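Long-range contact in 11R-lipoxygenase (Gersemia fruticosa, PDB 3VF1), which probably inserts molecular oxygen into polyunsaturated fatty acids with a non-heme iron, as a calcium-dependent lipoxygenase: residues Pro416-Lys426 and Leu642-Phe650. Numbering follows the deposited sequence.
Sequences PVWKLLYPHTK and LGDYADNLF
Lys419 lies across Phe650 and Leu649, its CB standing over one face of the Phe650 ring in a CH-pi contact, 3.7 Å from the centroid. Beyond CB the chain runs out extended and bends only at its last torsion (chi4 -67°), which turns NZ onto Leu649 O at 2.9 Å; the ammonium approaches from above the carbonyl plane. With alanine in its place CB would stay over the ring, but Leu649 O would probably lose this donor and a gap would open beside Leu649 CB. Leu649 CD1 touches both Trp418 NE1 and Tyr422 CG, the latter at 3.8 Å. The loop between helices 619-632 and 653-676 packs here against helix 416-425 of the largely helical lipoxygenase domain; NZ has further weak bonds to Ser413 O and to Gly136 O, close to the end of the PLAT domain. Farther along, Pro423 CG packs obliquely on Tyr645 CE1, 3.6 Å away. The Tyr645 and His424 rings stand perpendicular, and Tyr645 OH meets His424 NE2 at the imidazole edge in a 2.7 Å hydrogen bond. The other ring nitrogen, ND1, is hydrogen-bonded to Asn694 O, near the iron ligand Ile698 in sequence. A long salt bridge joins Lys426 NZ to Asp647 OD2 (3.9 Å).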
ATOM      1  N   PRO A 416      20.716   1.700  10.353  1.00 34.12           N
ATOM      2  CA  PRO A 416      19.529   1.284  11.114  1.00 33.85           C
ATOM      3  C   PRO A 416      18.200   1.597  10.421  1.00 33.03           C
ATOM      4  O   PRO A 416      17.259   0.816  10.534  1.00 35.69           O
ATOM      5  CB  PRO A 416      19.651   2.078  12.421  1.00 31.38           C
ATOM      6  CG  PRO A 416      20.577   3.203  12.113  1.00 34.36           C
ATOM      7  CD  PRO A 416      21.539   2.657  11.110  1.00 35.93           C
ATOM      8  N   VAL A 417      18.128   2.727   9.725  1.00 32.99           N
ATOM      9  CA  VAL A 417      16.916   3.115   9.010  1.00 32.34           C
ATOM     10  C   VAL A 417      16.643   2.184   7.831  1.00 33.33           C
ATOM     11  O   VAL A 417      15.490   1.871   7.538  1.00 34.10           O
ATOM     12  CB  VAL A 417      17.001   4.568   8.507  1.00 27.96           C
ATOM     13  CG1 VAL A 417      15.845   4.884   7.569  1.00 28.73           C
ATOM     14  CG2 VAL A 417      17.017   5.529   9.683  1.00 30.64           C
ATOM     15  N   TRP A 418      17.702   1.744   7.157  1.00 31.77           N
ATOM     16  CA  TRP A 418      17.553   0.769   6.083  1.00 31.71           C
ATOM     17  C   TRP A 418      16.916  -0.506   6.618  1.00 31.01           C
ATOM     18  O   TRP A 418      16.032  -1.086   5.986  1.00 31.88           O
ATOM     19  CB  TRP A 418      18.906   0.436   5.451  1.00 32.32           C
ATOM     20  CG  TRP A 418      18.874  -0.842   4.669  1.00 28.70           C
ATOM     21  CD1 TRP A 418      19.068  -2.103   5.155  1.00 30.15           C
ATOM     22  CD2 TRP A 418      18.620  -0.988   3.268  1.00 28.97           C
ATOM     23  NE1 TRP A 418      18.957  -3.024   4.142  1.00 29.22           N
ATOM     24  CE2 TRP A 418      18.681  -2.366   2.974  1.00 29.72           C
ATOM     25  CE3 TRP A 418      18.348  -0.089   2.233  1.00 30.98           C
ATOM     26  CZ2 TRP A 418      18.483  -2.863   1.688  1.00 30.13           C
ATOM     27  CZ3 TRP A 418      18.151  -0.587   0.958  1.00 31.54           C
ATOM     28  CH2 TRP A 418      18.220  -1.960   0.696  1.00 31.35           C
ATOM     29  N   LYS A 419      17.374  -0.943   7.786  1.00 30.64           N
ATOM     30  CA  LYS A 419      16.848  -2.146   8.419  1.00 35.17           C
ATOM     31  C   LYS A 419      15.399  -1.935   8.835  1.00 34.56           C
ATOM     32  O   LYS A 419      14.573  -2.842   8.736  1.00 33.44           O
ATOM     33  CB  LYS A 419      17.681  -2.509   9.650  1.00 35.38           C
ATOM     34  CG  LYS A 419      19.128  -2.865   9.351  1.00 34.83           C
ATOM     35  CD  LYS A 419      19.878  -3.184  10.634  1.00 36.09           C
ATOM     36  CE  LYS A 419      21.333  -3.536  10.368  1.00 38.88           C
ATOM     37  NZ  LYS A 419      21.484  -4.812   9.615  1.00 42.14           N
ATOM     38  N   LEU A 420      15.101  -0.728   9.304  1.00 31.11           N
ATOM     39  CA  LEU A 420      13.763  -0.394   9.770  1.00 32.72           C
ATOM     40  C   LEU A 420      12.741  -0.474   8.640  1.00 34.69           C
ATOM     41  O   LEU A 420      11.685  -1.089   8.787  1.00 30.66           O
ATOM     42  CB  LEU A 420      13.752   1.014  10.367  1.00 31.14           C
ATOM     43  CG  LEU A 420      12.401   1.501  10.898  1.00 29.83           C
ATOM     44  CD1 LEU A 420      11.968   0.682  12.107  1.00 27.84           C
ATOM     45  CD2 LEU A 420      12.460   2.980  11.238  1.00 30.38           C
ATOM     46  N   LEU A 421      13.065   0.149   7.512  1.00 30.04           N
ATOM     47  CA  LEU A 421      12.122   0.284   6.409  1.00 31.71           C
ATOM     48  C   LEU A 421      12.059  -0.946   5.511  1.00 32.86           C
ATOM     49  O   LEU A 421      11.066  -1.158   4.817  1.00 35.70           O
ATOM     50  CB  LEU A 421      12.489   1.499   5.555  1.00 31.45           C
ATOM     51  CG  LEU A 421      12.411   2.863   6.243  1.00 34.74           C
ATOM     52  CD1 LEU A 421      12.797   3.968   5.273  1.00 32.80           C
ATOM     53  CD2 LEU A 421      11.020   3.098   6.805  1.00 35.35           C
ATOM     54  N   TYR A 422      13.111  -1.757   5.522  1.00 31.76           N
ATOM     55  CA  TYR A 422      13.230  -2.847   4.558  1.00 33.51           C
ATOM     56  C   TYR A 422      11.972  -3.713   4.463  1.00 34.40           C
ATOM     57  O   TYR A 422      11.447  -3.922   3.370  1.00 36.75           O
ATOM     58  CB  TYR A 422      14.442  -3.729   4.863  1.00 31.84           C
ATOM     59  CG  TYR A 422      14.644  -4.809   3.828  1.00 30.28           C
ATOM     60  CD1 TYR A 422      15.240  -4.522   2.610  1.00 34.36           C
ATOM     61  CD2 TYR A 422      14.223  -6.113   4.060  1.00 32.39           C
ATOM     62  CE1 TYR A 422      15.421  -5.499   1.655  1.00 36.90           C
ATOM     63  CE2 TYR A 422      14.401  -7.099   3.109  1.00 34.96           C
ATOM     64  CZ  TYR A 422      15.001  -6.785   1.908  1.00 37.34           C
ATOM     65  OH  TYR A 422      15.181  -7.760   0.956  1.00 42.55           O
ATOM     66  N   PRO A 423      11.482  -4.220   5.604  1.00 30.79           N
ATOM     67  CA  PRO A 423      10.315  -5.109   5.541  1.00 31.78           C
ATOM     68  C   PRO A 423       9.041  -4.402   5.079  1.00 32.72           C
ATOM     69  O   PRO A 423       8.101  -5.067   4.640  1.00 33.49           O
ATOM     70  CB  PRO A 423      10.161  -5.594   6.986  1.00 28.96           C
ATOM     71  CG  PRO A 423      10.826  -4.553   7.814  1.00 32.65           C
ATOM     72  CD  PRO A 423      11.953  -4.020   6.985  1.00 30.11           C
ATOM     73  N   HIS A 424       9.017  -3.077   5.165  1.00 30.58           N
ATOM     74  CA  HIS A 424       7.815  -2.314   4.845  1.00 30.21           C
ATOM     75  C   HIS A 424       7.785  -1.813   3.401  1.00 32.45           C
ATOM     76  O   HIS A 424       6.715  -1.523   2.868  1.00 35.38           O
ATOM     77  CB  HIS A 424       7.675  -1.139   5.808  1.00 27.33           C
ATOM     78  CG  HIS A 424       7.510  -1.554   7.235  1.00 29.58           C
ATOM     79  ND1 HIS A 424       6.386  -2.206   7.693  1.00 30.89           N
ATOM     80  CD2 HIS A 424       8.328  -1.418   8.305  1.00 28.79           C
ATOM     81  CE1 HIS A 424       6.518  -2.453   8.984  1.00 33.21           C
ATOM     82  NE2 HIS A 424       7.687  -1.983   9.381  1.00 29.88           N
ATOM     83  N   THR A 425       8.952  -1.714   2.776  1.00 29.68           N
ATOM     84  CA  THR A 425       9.038  -1.260   1.390  1.00 31.47           C
ATOM     85  C   THR A 425       9.243  -2.443   0.451  1.00 33.11           C
ATOM     86  O   THR A 425       9.400  -2.272  -0.757  1.00 34.47           O
ATOM     87  CB  THR A 425      10.195  -0.264   1.187  1.00 34.13           C
ATOM     88  OG1 THR A 425      11.445  -0.902   1.485  1.00 36.92           O
ATOM     89  CG2 THR A 425      10.014   0.957   2.077  1.00 33.01           C
ATOM     90  N   LYS A 426       9.236  -3.644   1.015  1.00 37.19           N
ATOM     91  CA  LYS A 426       9.482  -4.852   0.242  1.00 36.31           C
ATOM     92  C   LYS A 426       8.374  -5.095  -0.777  1.00 38.40           C
ATOM     93  O   LYS A 426       7.195  -5.158  -0.422  1.00 40.19           O
ATOM     94  CB  LYS A 426       9.593  -6.054   1.179  1.00 37.48           C
ATOM     95  CG  LYS A 426      10.411  -7.201   0.618  1.00 48.31           C
ATOM     96  CD  LYS A 426      10.409  -8.394   1.559  1.00 49.85           C
ATOM     97  CE  LYS A 426      11.187  -9.558   0.976  1.00 55.70           C
ATOM     98  NZ  LYS A 426      11.011 -10.805   1.773  1.00 68.77           N
ATOM     99  N   LEU A 642       1.787  -7.313  10.024  1.00 31.53           N
ATOM    100  CA  LEU A 642       2.374  -6.220  10.790  1.00 31.45           C
ATOM    101  C   LEU A 642       3.012  -6.694  12.089  1.00 35.34           C
ATOM    102  O   LEU A 642       2.351  -7.301  12.934  1.00 33.53           O
ATOM    103  CB  LEU A 642       1.317  -5.155  11.092  1.00 29.98           C
ATOM    104  CG  LEU A 642       1.859  -3.854  11.685  1.00 27.58           C
ATOM    105  CD1 LEU A 642       2.846  -3.194  10.726  1.00 29.10           C
ATOM    106  CD2 LEU A 642       0.722  -2.905  12.023  1.00 29.84           C
ATOM    107  N   GLY A 643       4.302  -6.409  12.241  1.00 36.69           N
ATOM    108  CA  GLY A 643       5.024  -6.752  13.453  1.00 41.24           C
ATOM    109  C   GLY A 643       5.791  -8.056  13.337  1.00 41.89           C
ATOM    110  O   GLY A 643       6.745  -8.287  14.079  1.00 45.37           O
ATOM    111  N   ASP A 644       5.377  -8.912  12.409  1.00 40.25           N
ATOM    112  CA  ASP A 644       6.054 -10.184  12.187  1.00 39.64           C
ATOM    113  C   ASP A 644       7.305  -9.973  11.345  1.00 43.31           C
ATOM    114  O   ASP A 644       7.243  -9.954  10.117  1.00 47.45           O
ATOM    115  CB  ASP A 644       5.119 -11.181  11.501  1.00 44.30           C
ATOM    116  CG  ASP A 644       5.804 -12.494  11.177  1.00 48.13           C
ATOM    117  OD1 ASP A 644       6.820 -12.815  11.827  1.00 51.00           O
ATOM    118  OD2 ASP A 644       5.321 -13.207  10.274  1.00 52.27           O
ATOM    119  N   TYR A 645       8.440  -9.814  12.019  1.00 47.09           N
ATOM    120  CA  TYR A 645       9.713  -9.568  11.353  1.00 47.12           C
ATOM    121  C   TYR A 645      10.578 -10.824  11.367  1.00 48.04           C
ATOM    122  O   TYR A 645      11.603 -10.873  12.046  1.00 45.84           O
ATOM    123  CB  TYR A 645      10.452  -8.424  12.046  1.00 41.74           C
ATOM    124  CG  TYR A 645       9.757  -7.084  11.944  1.00 42.33           C
ATOM    125  CD1 TYR A 645       9.372  -6.568  10.711  1.00 45.39           C
ATOM    126  CD2 TYR A 645       9.482  -6.335  13.081  1.00 37.77           C
ATOM    127  CE1 TYR A 645       8.739  -5.341  10.615  1.00 40.66           C
ATOM    128  CE2 TYR A 645       8.847  -5.108  12.994  1.00 37.80           C
ATOM    129  CZ  TYR A 645       8.479  -4.617  11.760  1.00 40.76           C
ATOM    130  OH  TYR A 645       7.848  -3.398  11.672  1.00 35.92           O
ATOM    131  N   ALA A 646      10.161 -11.838  10.618  1.00 46.95           N
ATOM    132  CA  ALA A 646      10.889 -13.102  10.571  1.00 50.71           C
ATOM    133  C   ALA A 646      12.231 -12.935   9.867  1.00 46.70           C
ATOM    134  O   ALA A 646      13.226 -13.540  10.262  1.00 43.49           O
ATOM    135  CB  ALA A 646      10.056 -14.165   9.875  1.00 56.46           C
ATOM    136  N   ASP A 647      12.252 -12.108   8.825  1.00 45.71           N
ATOM    137  CA  ASP A 647      13.479 -11.838   8.085  1.00 45.32           C
ATOM    138  C   ASP A 647      14.196 -10.626   8.674  1.00 44.96           C
ATOM    139  O   ASP A 647      14.648  -9.743   7.947  1.00 42.92           O
ATOM    140  CB  ASP A 647      13.163 -11.596   6.609  1.00 42.57           C
ATOM    141  CG  ASP A 647      12.550 -12.810   5.939  1.00 48.86           C
ATOM    142  OD1 ASP A 647      12.091 -13.720   6.662  1.00 48.37           O
ATOM    143  OD2 ASP A 647      12.524 -12.853   4.690  1.00 51.90           O
ATOM    144  N   ASN A 648      14.298 -10.601  10.000  1.00 44.42           N
ATOM    145  CA  ASN A 648      14.847  -9.457  10.719  1.00 44.27           C
ATOM    146  C   ASN A 648      16.313  -9.190  10.391  1.00 43.01           C
ATOM    147  O   ASN A 648      17.143 -10.099  10.409  1.00 44.27           O
ATOM    148  CB  ASN A 648      14.689  -9.667  12.225  1.00 45.72           C
ATOM    149  CG  ASN A 648      15.173  -8.484  13.025  1.00 42.83           C
ATOM    150  OD1 ASN A 648      15.149  -7.348  12.552  1.00 44.69           O
ATOM    151  ND2 ASN A 648      15.620  -8.739  14.246  1.00 46.76           N
ATOM    152  N   LEU A 649      16.621  -7.930  10.102  1.00 39.64           N
ATOM    153  CA  LEU A 649      17.983  -7.524   9.776  1.00 38.62           C
ATOM    154  C   LEU A 649      18.711  -6.957  10.994  1.00 39.37           C
ATOM    155  O   LEU A 649      19.927  -6.786  10.971  1.00 42.65           O
ATOM    156  CB  LEU A 649      17.965  -6.482   8.658  1.00 37.46           C
ATOM    157  CG  LEU A 649      17.350  -6.942   7.337  1.00 35.76           C
ATOM    158  CD1 LEU A 649      17.314  -5.795   6.340  1.00 36.43           C
ATOM    159  CD2 LEU A 649      18.123  -8.123   6.770  1.00 40.20           C
ATOM    160  N   PHE A 650      17.966  -6.667  12.056  1.00 37.88           N
ATOM    161  CA  PHE A 650      18.557  -6.115  13.271  1.00 37.28           C
ATOM    162  C   PHE A 650      19.286  -7.184  14.076  1.00 39.97           C
ATOM    163  O   PHE A 650      18.756  -8.270  14.308  1.00 41.46           O
ATOM    164  CB  PHE A 650      17.484  -5.462  14.145  1.00 34.80           C
ATOM    165  CG  PHE A 650      17.040  -4.115  13.656  1.00 35.22           C
ATOM    166  CD1 PHE A 650      17.816  -2.994  13.883  1.00 32.88           C
ATOM    167  CD2 PHE A 650      15.840  -3.967  12.979  1.00 35.36           C
ATOM    168  CE1 PHE A 650      17.411  -1.751  13.438  1.00 31.27           C
ATOM    169  CE2 PHE A 650      15.430  -2.728  12.534  1.00 34.65           C
ATOM    170  CZ  PHE A 650      16.217  -1.617  12.765  1.00 34.68           C
TER